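Long-range contacts in 2-oxoglutarate dehydrogenase E3 component (Thermus thermophilus, PDB 2YQU), which probably reoxidises protein-bound dihydrolipoyl groups of 2-oxo acid dehydrogenase complexes, passing the electrons through a bound FAD to NAD(+): residues G28-E33 and G109-L114; W146-Y151 and A233-A238; P362-K367 and V388-K393; M379-G384 and I403-G408. All blocks are in the same frame, centred on the assembly; numbering follows the deposited sequence.

How the contacts relate
From the N terminus, contact 1 comes first: it closes a mostly helical excursion of 75 residues and ties the strand ending at Glu31 to the start of strand 111-113 around the FAD adenine. Contact 2 follows in series, joining the loop 146-151 to strand 231-237 across the intervening 81 residues. Both lie in the nucleotide-binding part of the chain. Contacts 3 and 4 belong to the dimerisation domain, and their segments alternate, so the two loops cross. Contact 3 pairs two strands of its antiparallel sheet, while contact 4 brings the loop leading into strand 385-391 against the end of strand 397-404 and the turn before helix 407-419; the two centres are about 22 Å apart.

Contact 1: G28-E33 and G109-L114; sequences GVVEKE and GTARFL. With FAD (flavin-adenine dinucleotide), chain D.
Val30, Lys32, Gly109 and Ala111 meet in the adenosine pocket of FAD, at the C-terminal end of strand 27-31, the second strand of the Rossmann-type cofactor fold. Gly109 N donates to Glu31 O at 3.1 Å, arriving 51° out of the carbonyl plane. One residue earlier, Val30 CG1 packs on Ala111 CB at 3.8 Å, an apolar side-chain contact beside the backbone bond. Adenine is read by the backbone of Ala111: its N donates to FAD N1A at 2.9 Å, and FAD N6A returns a bond to its O at 3.0 Å. Lys32 CG sits between the backbone N and the carbonyl carbon (chi1 63°), and the aliphatic chain then runs beside Thr110 and over one face of the adenine, with Lys32 CD 4.1 Å from FAD C4A. Its ammonium goes on to a salt bridge, Lys32 NZ to Glu33 OE2 at 3.0 Å. An alanine at Lys32 would probably leave that face of the adenine without its methylene cover and Glu33 without its charged mate. The ribose is gripped by Glu31, whose OE1 accepts from FAD O2B at 2.6 Å and whose OE2 accepts from FAD O3B at 2.7 Å. Each oxygen has a second donor, Glu33 N on the anti lone pair of OE1 and Ala9 N on OE2. Four donors around one buried carboxylate fix its rotation and are consistent with an ionised Glu31 that holds the ribose by both hydroxyls, as the acidic residue ending the second strand does in Rossmann-type dinucleotide folds.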
# COMPACT_ATOMS: atom_id res chain seq x y z
N GLY A 28 26.92 9.42 -22.55
CA GLY A 28 26.10 10.16 -23.49
C GLY A 28 24.82 9.39 -23.78
O GLY A 28 24.81 8.16 -23.73
N VAL A 29 23.77 10.12 -24.11
CA VAL A 29 22.45 9.55 -24.38
C VAL A 29 21.90 10.19 -25.66
O VAL A 29 21.87 11.41 -25.78
CB VAL A 29 21.48 9.81 -23.21
CG1 VAL A 29 20.10 9.20 -23.49
CG2 VAL A 29 22.03 9.25 -21.90
N VAL A 30 21.48 9.35 -26.61
CA VAL A 30 20.79 9.81 -27.80
C VAL A 30 19.31 9.47 -27.68
O VAL A 30 18.94 8.33 -27.41
CB VAL A 30 21.35 9.17 -29.09
CG1 VAL A 30 20.89 9.93 -30.32
CG2 VAL A 30 22.88 9.09 -29.04
N GLU A 31 18.45 10.47 -27.88
CA GLU A 31 17.01 10.27 -27.86
C GLU A 31 16.39 11.13 -28.96
O GLU A 31 16.68 12.33 -29.06
CB GLU A 31 16.46 10.66 -26.48
CG GLU A 31 14.95 10.84 -26.38
CD GLU A 31 14.17 9.58 -26.70
OE1 GLU A 31 13.45 9.56 -27.72
OE2 GLU A 31 14.24 8.61 -25.92
N LYS A 32 15.54 10.52 -29.78
CA LYS A 32 14.98 11.19 -30.95
C LYS A 32 13.81 12.11 -30.61
O LYS A 32 13.60 13.11 -31.30
CB LYS A 32 14.58 10.18 -32.05
CG LYS A 32 13.50 9.18 -31.66
CD LYS A 32 13.14 8.27 -32.83
CE LYS A 32 12.11 7.23 -32.44
NZ LYS A 32 10.73 7.77 -32.53
N GLU A 33 13.06 11.80 -29.56
CA GLU A 33 11.97 12.67 -29.11
C GLU A 33 12.49 13.83 -28.26
O GLU A 33 13.50 13.70 -27.58
CB GLU A 33 10.94 11.86 -28.31
CG GLU A 33 10.34 10.68 -29.06
CD GLU A 33 9.67 11.07 -30.37
OE1 GLU A 33 8.91 12.06 -30.37
OE2 GLU A 33 9.92 10.40 -31.39
N GLY A 109 18.11 13.31 -31.63
CA GLY A 109 18.16 12.72 -32.96
C GLY A 109 17.99 11.21 -32.94
O GLY A 109 17.92 10.59 -31.87
N THR A 110 17.91 10.63 -34.13
CA THR A 110 17.79 9.20 -34.31
C THR A 110 19.19 8.62 -34.41
O THR A 110 19.92 8.92 -35.35
CB THR A 110 16.98 8.88 -35.58
OG1 THR A 110 15.61 9.27 -35.40
CG2 THR A 110 16.93 7.39 -35.86
N ALA A 111 19.56 7.79 -33.44
CA ALA A 111 20.83 7.08 -33.46
C ALA A 111 20.77 5.92 -34.44
O ALA A 111 19.82 5.15 -34.44
CB ALA A 111 21.17 6.56 -32.07
N ARG A 112 21.83 5.79 -35.24
CA ARG A 112 21.97 4.72 -36.22
C ARG A 112 23.40 4.20 -36.20
O ARG A 112 24.34 4.98 -36.32
CB ARG A 112 21.63 5.26 -37.62
CG ARG A 112 21.54 4.20 -38.70
CD ARG A 112 21.34 4.80 -40.09
NE ARG A 112 22.63 5.11 -40.71
CZ ARG A 112 22.78 5.63 -41.91
NH1 ARG A 112 21.72 5.93 -42.67
NH2 ARG A 112 24.00 5.86 -42.36
N PHE A 113 23.57 2.89 -36.05
CA PHE A 113 24.90 2.28 -36.02
C PHE A 113 25.65 2.48 -37.35
O PHE A 113 25.09 2.27 -38.42
CB PHE A 113 24.83 0.78 -35.72
CG PHE A 113 24.59 0.45 -34.27
CD1 PHE A 113 23.34 0.04 -33.84
CD2 PHE A 113 25.62 0.54 -33.34
CE1 PHE A 113 23.12 -0.27 -32.51
CE2 PHE A 113 25.41 0.23 -32.01
CZ PHE A 113 24.16 -0.18 -31.60
N LEU A 114 26.90 2.90 -37.25
CA LEU A 114 27.83 2.98 -38.38
C LEU A 114 28.80 1.80 -38.31
O LEU A 114 29.18 1.25 -39.34
CB LEU A 114 28.61 4.30 -38.32
CG LEU A 114 28.06 5.53 -39.06
CD1 LEU A 114 26.56 5.51 -39.31
CD2 LEU A 114 28.47 6.79 -38.32
PA FAD D . 10.84 3.28 -23.91
O1A FAD D . 9.88 3.04 -25.01
O2A FAD D . 10.18 3.83 -22.64
O5B FAD D . 12.00 4.25 -24.43
C5B FAD D . 12.57 4.04 -25.70
C4B FAD D . 13.01 5.39 -26.22
O4B FAD D . 13.93 5.17 -27.28
C3B FAD D . 11.86 6.21 -26.80
O3B FAD D . 11.77 7.45 -26.14
C2B FAD D . 12.23 6.40 -28.26
O2B FAD D . 11.90 7.69 -28.72
C1B FAD D . 13.73 6.15 -28.27
N9A FAD D . 14.32 5.62 -29.50
C8A FAD D . 13.98 4.49 -30.19
N7A FAD D . 14.82 4.35 -31.23
C5A FAD D . 15.70 5.38 -31.21
C6A FAD D . 16.77 5.73 -32.03
N6A FAD D . 17.22 4.94 -33.00
N1A FAD D . 17.47 6.86 -31.71
C2A FAD D . 17.17 7.65 -30.63
N3A FAD D . 16.11 7.29 -29.82
C4A FAD D . 15.40 6.18 -30.12
N1 FAD D . 4.77 -0.06 -17.72
C2 FAD D . 4.74 -0.22 -16.35
O2 FAD D . 5.65 -0.82 -15.76
N3 FAD D . 3.69 0.29 -15.63
C4 FAD D . 2.66 0.95 -16.26
O4 FAD D . 1.87 1.55 -15.55
C4X FAD D . 2.67 1.13 -17.64
N5 FAD D . 1.64 1.79 -18.28
C5X FAD D . 1.69 1.95 -19.66
C6 FAD D . 0.64 2.62 -20.31
C7 FAD D . 0.67 2.79 -21.70
C7M FAD D . -0.42 3.61 -22.34
C8 FAD D . 1.74 2.29 -22.44
C8M FAD D . 1.97 2.72 -23.86
C9 FAD D . 2.78 1.62 -21.79
C9A FAD D . 2.76 1.44 -20.40
N10 FAD D . 3.79 0.76 -19.75
C10 FAD D . 3.74 0.61 -18.37
C1' FAD D . 4.90 0.07 -20.50
C2' FAD D . 6.13 0.98 -20.45
O2' FAD D . 5.85 2.24 -21.04
C3' FAD D . 7.36 0.34 -21.10
O3' FAD D . 7.56 -0.95 -20.55
C4' FAD D . 8.61 1.16 -20.84
O4' FAD D . 8.45 2.47 -21.35
C5' FAD D . 9.84 0.48 -21.44
O5' FAD D . 10.98 1.29 -21.26
P FAD D . 12.19 1.24 -22.33
O1P FAD D . 13.30 2.11 -21.84
O2P FAD D . 12.56 -0.19 -22.68
O3P FAD D . 11.61 1.88 -23.69

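Contact 2: W146-Y151 and A233-A238; sequences WAQVDY and AVVPEA
Ala147 and Val234 form a single beta bridge in the nucleotide-binding region, the firm part of this contact, with the two chains running in nearly the same direction. Val234 uses both its polar backbone atoms: its N donates to Trp146 O at 3.1 Å, and its O receives Gln148 N at 2.9 Å, both bonds close to straight. Trp146, near the NAD(+)-binding Val231, has CG set between the backbone N and the carbonyl carbon (chi1 46°); its ring presents an edge to the valine, Trp146 CZ3 lying 3.8 Å from Val234 CG2, which is near the ring plane. Pro236 packs as closely at the other end. Its CD reaches Gln148 O at 3.4 Å, and Asp150 OD1 comes within 3.4 Å of Pro236 CB as the two side chains pass in opposite senses.

The looser, solvent side belongs to Gln148. Its extended side chain lies alongside Val235, both heading the same way, and makes only van der Waals contact with it, Gln148 OE1 to Val235 CG2 at 3.6 Å. Gln148 is also the centre of an inverse gamma turn, and no second bridge follows.

Beyond the bridge, Asp150 OD2 accepts from the backbone N atoms of Glu152, Arg153 and Val154. Strand 231-237 is hydrogen-bonded to strand 240-245, while Val154 of strand 154-155, an outer strand of the parallel sheet, packs against Val234 and Pro236.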
# COMPACT_ATOMS: atom_id res chain seq x y z
N TRP A 146 -4.65 -5.45 -40.95
CA TRP A 146 -6.11 -5.30 -41.06
C TRP A 146 -6.66 -4.12 -40.27
O TRP A 146 -7.82 -3.75 -40.44
CB TRP A 146 -6.84 -6.59 -40.65
CG TRP A 146 -6.36 -7.24 -39.39
CD1 TRP A 146 -5.57 -8.35 -39.29
CD2 TRP A 146 -6.65 -6.84 -38.03
NE1 TRP A 146 -5.35 -8.66 -37.97
CE2 TRP A 146 -6.00 -7.75 -37.18
CE3 TRP A 146 -7.40 -5.80 -37.46
CZ2 TRP A 146 -6.06 -7.66 -35.79
CZ3 TRP A 146 -7.46 -5.71 -36.07
CH2 TRP A 146 -6.80 -6.64 -35.26
N ALA A 147 -5.85 -3.54 -39.38
CA ALA A 147 -6.26 -2.36 -38.63
C ALA A 147 -5.80 -1.09 -39.32
O ALA A 147 -4.60 -0.80 -39.36
CB ALA A 147 -5.71 -2.42 -37.21
N GLN A 148 -6.74 -0.35 -39.88
CA GLN A 148 -6.44 0.90 -40.57
C GLN A 148 -6.47 2.04 -39.56
O GLN A 148 -7.50 2.68 -39.35
CB GLN A 148 -7.42 1.13 -41.73
CG GLN A 148 -7.36 0.04 -42.80
CD GLN A 148 -8.46 0.16 -43.85
OE1 GLN A 148 -9.03 -0.86 -44.25
NE2 GLN A 148 -8.74 1.38 -44.29
N VAL A 149 -5.33 2.26 -38.92
CA VAL A 149 -5.16 3.30 -37.92
C VAL A 149 -4.92 4.63 -38.61
O VAL A 149 -3.92 4.79 -39.32
CB VAL A 149 -3.96 2.96 -36.99
CG1 VAL A 149 -3.66 4.11 -36.02
CG2 VAL A 149 -4.24 1.68 -36.24
N ASP A 150 -5.84 5.58 -38.41
CA ASP A 150 -5.68 6.94 -38.91
C ASP A 150 -5.34 7.94 -37.79
O ASP A 150 -5.32 9.15 -38.02
CB ASP A 150 -6.94 7.38 -39.68
CG ASP A 150 -8.15 7.54 -38.79
OD1 ASP A 150 -9.21 8.00 -39.26
OD2 ASP A 150 -8.12 7.24 -37.58
N TYR A 151 -5.10 7.44 -36.58
CA TYR A 151 -4.78 8.26 -35.40
C TYR A 151 -5.85 9.31 -35.05
O TYR A 151 -5.59 10.27 -34.32
CB TYR A 151 -3.39 8.89 -35.57
CG TYR A 151 -2.34 7.84 -35.84
CD1 TYR A 151 -1.82 7.64 -37.11
CD2 TYR A 151 -1.90 7.01 -34.81
CE1 TYR A 151 -0.87 6.65 -37.36
CE2 TYR A 151 -0.96 6.02 -35.04
CZ TYR A 151 -0.44 5.85 -36.32
OH TYR A 151 0.50 4.86 -36.53
N ALA A 233 -11.07 -6.82 -39.30
CA ALA A 233 -10.82 -5.49 -39.86
C ALA A 233 -11.21 -4.39 -38.89
O ALA A 233 -12.14 -4.54 -38.11
CB ALA A 233 -11.58 -5.30 -41.18
N VAL A 234 -10.48 -3.28 -38.93
CA VAL A 234 -10.88 -2.05 -38.27
C VAL A 234 -10.71 -0.94 -39.29
O VAL A 234 -9.61 -0.75 -39.81
CB VAL A 234 -10.05 -1.76 -37.01
CG1 VAL A 234 -10.54 -0.48 -36.32
CG2 VAL A 234 -10.12 -2.94 -36.05
N VAL A 235 -11.79 -0.24 -39.59
CA VAL A 235 -11.80 0.75 -40.66
C VAL A 235 -12.44 2.05 -40.19
O VAL A 235 -13.52 2.03 -39.61
CB VAL A 235 -12.57 0.23 -41.90
CG1 VAL A 235 -12.43 1.20 -43.07
CG2 VAL A 235 -12.09 -1.15 -42.30
N PRO A 236 -11.79 3.19 -40.40
CA PRO A 236 -12.41 4.48 -40.09
C PRO A 236 -13.58 4.78 -41.03
O PRO A 236 -13.58 4.35 -42.18
CB PRO A 236 -11.28 5.49 -40.27
CG PRO A 236 -10.22 4.81 -41.05
CD PRO A 236 -10.41 3.34 -40.91
N GLU A 237 -14.57 5.49 -40.51
CA GLU A 237 -15.71 5.97 -41.29
C GLU A 237 -15.84 7.48 -41.07
O GLU A 237 -15.05 8.07 -40.33
CB GLU A 237 -16.97 5.22 -40.86
CG GLU A 237 -16.93 3.75 -41.25
CD GLU A 237 -18.05 2.92 -40.65
OE1 GLU A 237 -18.37 1.87 -41.24
OE2 GLU A 237 -18.61 3.29 -39.60
N ALA A 238 -16.84 8.09 -41.70
CA ALA A 238 -16.99 9.55 -41.71
C ALA A 238 -16.99 10.19 -40.31
O ALA A 238 -16.28 11.17 -40.08
CB ALA A 238 -18.25 9.95 -42.48

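Contact 3: P362-K367 and V388-K393; sequences PYKVGK and VLAHAK
The His391 imidazole takes Pro362 O over the centre of one face, 3.9 Å above the ring plane, and has Lys393 CA at its edge. Atoms CG and CD of Pro362 also come near the ring, the two side chains crossing at a slant. The Tyr363 ring meets Leu389 obliquely, CD1 to CD2 at 4.2 Å. These groups sit at one end of an antiparallel strand pair, 363-367 with 388-391, in the sheet of the dimerisation domain, where strand 363-369 is outermost within the chain.

His391 ND1 accepts Lys393 N at 3.1 Å, which holds the turn after the strand against the ring. An alanine in place of His391 would probably leave Lys393 N without this acceptor and open a gap over the Pro362 carbonyl. That carbonyl also accepts Ala392 N at 3.0 Å, the donor standing above its plane.

Further along, Lys364 and Ala390 form a hydrogen-bonded pair, with Lys364 N to Ala390 O at 2.8 Å, and Gly366 and Val388 form another. Between these two, the non-hydrogen-bonded pair Val365 and Leu389 puts its side chains on the same face as Tyr363, Val365 CG2 touching Leu389 CD2 at 3.8 Å. Helix 353-359 covers Tyr363 and Leu389, and Glu353 binds the tyrosine hydroxyl. On the other face, a bend at chi3 (-82°) brings Lys364 CE close to His391 O. The Lys364 ammonium forms a salt bridge with Asp395, bonds to Trp449 O, and donates to a water, Lys364 NZ to water at 2.8 Å, which in turn donates to Ala392 O at 2.8 Å.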
# COMPACT_ATOMS: atom_id res chain seq x y z
N PRO A 362 5.81 -28.82 -7.22
CA PRO A 362 4.73 -29.05 -6.27
C PRO A 362 4.55 -27.84 -5.36
O PRO A 362 5.54 -27.33 -4.86
CB PRO A 362 5.22 -30.26 -5.47
CG PRO A 362 6.70 -30.14 -5.49
CD PRO A 362 7.05 -29.50 -6.81
N TYR A 363 3.31 -27.39 -5.18
CA TYR A 363 3.05 -26.19 -4.38
C TYR A 363 1.79 -26.27 -3.53
O TYR A 363 0.91 -27.12 -3.73
CB TYR A 363 3.01 -24.95 -5.29
CG TYR A 363 1.88 -24.94 -6.30
CD1 TYR A 363 0.72 -24.22 -6.07
CD2 TYR A 363 1.99 -25.66 -7.48
CE1 TYR A 363 -0.32 -24.22 -6.99
CE2 TYR A 363 0.96 -25.67 -8.41
CZ TYR A 363 -0.19 -24.95 -8.17
OH TYR A 363 -1.22 -24.94 -9.09
N LYS A 364 1.74 -25.36 -2.56
CA LYS A 364 0.57 -25.14 -1.72
C LYS A 364 -0.02 -23.77 -2.05
O LYS A 364 0.70 -22.83 -2.38
CB LYS A 364 0.94 -25.20 -0.24
CG LYS A 364 1.93 -26.29 0.12
CD LYS A 364 2.40 -26.20 1.56
CE LYS A 364 3.52 -25.18 1.74
NZ LYS A 364 3.99 -25.07 3.14
N VAL A 365 -1.34 -23.68 -1.94
CA VAL A 365 -2.08 -22.46 -2.22
C VAL A 365 -2.65 -21.94 -0.91
O VAL A 365 -3.30 -22.68 -0.16
CB VAL A 365 -3.22 -22.74 -3.22
CG1 VAL A 365 -4.12 -21.52 -3.38
CG2 VAL A 365 -2.66 -23.18 -4.58
N GLY A 366 -2.39 -20.66 -0.63
CA GLY A 366 -3.00 -19.95 0.48
C GLY A 366 -3.76 -18.76 -0.07
O GLY A 366 -3.23 -18.00 -0.86
N LYS A 367 -5.00 -18.59 0.36
CA LYS A 367 -5.86 -17.55 -0.18
C LYS A 367 -6.66 -16.89 0.93
O LYS A 367 -7.26 -17.57 1.77
CB LYS A 367 -6.79 -18.14 -1.25
CG LYS A 367 -7.62 -17.13 -2.00
CD LYS A 367 -8.17 -17.75 -3.28
CE LYS A 367 -9.45 -17.09 -3.73
NZ LYS A 367 -10.03 -17.81 -4.90
N VAL A 388 -1.15 -16.71 -2.16
CA VAL A 388 0.27 -17.01 -2.07
C VAL A 388 0.51 -18.46 -2.50
O VAL A 388 -0.16 -19.38 -2.04
CB VAL A 388 0.80 -16.78 -0.64
CG1 VAL A 388 2.25 -17.29 -0.49
CG2 VAL A 388 0.69 -15.31 -0.25
N LEU A 389 1.47 -18.64 -3.40
CA LEU A 389 1.88 -19.97 -3.85
C LEU A 389 3.22 -20.27 -3.20
O LEU A 389 4.15 -19.50 -3.35
CB LEU A 389 2.00 -19.99 -5.37
CG LEU A 389 0.77 -19.47 -6.11
CD1 LEU A 389 0.95 -19.56 -7.60
CD2 LEU A 389 -0.47 -20.23 -5.67
N ALA A 390 3.33 -21.37 -2.47
CA ALA A 390 4.58 -21.73 -1.80
C ALA A 390 5.00 -23.16 -2.12
O ALA A 390 4.16 -24.04 -2.30
CB ALA A 390 4.43 -21.57 -0.30
N HIS A 391 6.31 -23.40 -2.18
CA HIS A 391 6.81 -24.72 -2.52
C HIS A 391 6.34 -25.73 -1.47
O HIS A 391 6.42 -25.47 -0.27
CB HIS A 391 8.33 -24.70 -2.62
CG HIS A 391 8.90 -25.86 -3.37
ND1 HIS A 391 9.04 -27.10 -2.80
CD2 HIS A 391 9.33 -25.98 -4.65
CE1 HIS A 391 9.55 -27.94 -3.69
NE2 HIS A 391 9.74 -27.28 -4.82
N ALA A 392 5.85 -26.88 -1.93
CA ALA A 392 5.27 -27.89 -1.04
C ALA A 392 6.26 -28.46 -0.04
O ALA A 392 5.89 -28.85 1.06
CB ALA A 392 4.66 -29.01 -1.88
N LYS A 393 7.53 -28.50 -0.42
CA LYS A 393 8.56 -29.07 0.43
C LYS A 393 9.33 -28.03 1.24
O LYS A 393 9.52 -28.21 2.44
CB LYS A 393 9.53 -29.90 -0.41
CG LYS A 393 10.53 -30.69 0.41
CD LYS A 393 11.37 -31.61 -0.48
CE LYS A 393 12.20 -32.60 0.34
NZ LYS A 393 13.65 -32.42 0.08
O HOH W 1 5.90 -27.10 3.22

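Contact 4: M379-G384 and I403-G408; sequences MGETEG and IGARVG
Ile403 O lies 2.9 Å from Gly384 CA, so close that any side chain at Gly384 would run into the carbonyl. Gly404, the next residue, faces the same glycine and opens a type II beta turn that ends at Val407, with Val407 N bonded to Gly404 O at 3.2 Å. Ala405 follows and carries the middle of the contact: its CB rests on Glu381 CG at 3.7 Å, and its N donates to a water at 2.9 Å. That water gives one hydrogen to Glu381 OE2, at 2.8 Å, and the other to Glu383 O, at 2.7 Å, so it links the turn to both glutamates where no direct hydrogen bond does. A bend at chi2 (-70°) folds the Glu381 carboxyl group back beside Ala405 CB, and Glu381 OE1 is hydrogen-bonded to His343. Arg406, at the N-cap position, extends to Met379, where Arg406 NH1 is 3.7 Å from Met379 CE. Near the second subunit the guanidinium also approaches Arg57 and Arg406 of that chain, so that several positive groups gather at the interface, while Met379 packs on its Glu53. At Val407 the helix begins, completing a strand-turn-helix junction in the dimerisation domain, beside the subunit interface.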
# COMPACT_ATOMS: atom_id res chain seq x y z
N MET A 379 -13.46 0.36 4.43
CA MET A 379 -13.42 1.15 3.18
C MET A 379 -14.67 1.00 2.31
O MET A 379 -14.86 1.77 1.37
CB MET A 379 -12.25 0.71 2.29
CG MET A 379 -10.89 1.02 2.82
SD MET A 379 -9.67 -0.00 1.95
CE MET A 379 -8.21 0.54 2.76
N GLY A 380 -15.47 -0.02 2.58
CA GLY A 380 -16.61 -0.36 1.75
C GLY A 380 -16.24 -1.30 0.62
O GLY A 380 -16.97 -1.40 -0.36
N GLU A 381 -15.09 -1.97 0.75
CA GLU A 381 -14.62 -2.97 -0.20
C GLU A 381 -14.86 -4.37 0.36
O GLU A 381 -14.57 -4.65 1.52
CB GLU A 381 -13.12 -2.78 -0.46
CG GLU A 381 -12.77 -1.49 -1.18
CD GLU A 381 -13.24 -1.48 -2.62
OE1 GLU A 381 -13.39 -0.37 -3.18
OE2 GLU A 381 -13.45 -2.57 -3.20
N THR A 382 -15.41 -5.24 -0.47
CA THR A 382 -15.68 -6.62 -0.08
C THR A 382 -15.13 -7.64 -1.08
O THR A 382 -14.89 -8.78 -0.71
CB THR A 382 -17.19 -6.83 0.10
OG1 THR A 382 -17.89 -6.39 -1.07
CG2 THR A 382 -17.75 -5.95 1.22
N GLU A 383 -14.93 -7.23 -2.33
CA GLU A 383 -14.52 -8.13 -3.40
C GLU A 383 -13.01 -8.16 -3.57
O GLU A 383 -12.34 -7.14 -3.46
CB GLU A 383 -15.14 -7.71 -4.74
CG GLU A 383 -16.65 -7.87 -4.85
CD GLU A 383 -17.14 -9.29 -4.59
OE1 GLU A 383 -16.68 -10.23 -5.29
OE2 GLU A 383 -17.99 -9.45 -3.69
N GLY A 384 -12.49 -9.34 -3.88
CA GLY A 384 -11.08 -9.53 -4.14
C GLY A 384 -10.45 -10.58 -3.26
O GLY A 384 -11.08 -11.09 -2.34
N ILE A 403 -6.34 -9.62 -6.66
CA ILE A 403 -7.21 -8.61 -7.21
C ILE A 403 -7.98 -7.97 -6.06
O ILE A 403 -8.49 -8.66 -5.18
CB ILE A 403 -8.16 -9.22 -8.27
CG1 ILE A 403 -9.12 -8.14 -8.79
CG2 ILE A 403 -8.92 -10.43 -7.71
CD1 ILE A 403 -9.93 -8.59 -9.99
N GLY A 404 -8.03 -6.65 -6.07
CA GLY A 404 -8.71 -5.90 -5.02
C GLY A 404 -8.20 -4.48 -4.92
O GLY A 404 -7.25 -4.09 -5.58
N ALA A 405 -8.89 -3.71 -4.09
CA ALA A 405 -8.53 -2.33 -3.82
C ALA A 405 -7.06 -2.26 -3.42
O ALA A 405 -6.63 -2.96 -2.53
CB ALA A 405 -9.41 -1.78 -2.71
N ARG A 406 -6.28 -1.46 -4.14
CA ARG A 406 -4.88 -1.21 -3.82
C ARG A 406 -3.99 -2.46 -3.74
O ARG A 406 -2.96 -2.44 -3.10
CB ARG A 406 -4.80 -0.38 -2.54
CG ARG A 406 -5.51 0.96 -2.70
CD ARG A 406 -6.04 1.56 -1.46
NE ARG A 406 -6.85 2.73 -1.78
CZ ARG A 406 -7.40 3.53 -0.88
NH1 ARG A 406 -7.24 3.29 0.42
NH2 ARG A 406 -8.12 4.58 -1.27
N VAL A 407 -4.36 -3.53 -4.44
CA VAL A 407 -3.63 -4.78 -4.30
C VAL A 407 -2.19 -4.65 -4.78
O VAL A 407 -1.31 -5.36 -4.31
CB VAL A 407 -4.36 -5.95 -5.00
CG1 VAL A 407 -3.93 -6.11 -6.44
CG2 VAL A 407 -4.14 -7.25 -4.22
N GLY A 408 -1.96 -3.75 -5.73
CA GLY A 408 -0.61 -3.45 -6.16
C GLY A 408 0.26 -2.91 -5.03
O GLY A 408 1.43 -3.31 -4.89
O HOH W 2 -11.53 -4.57 -3.15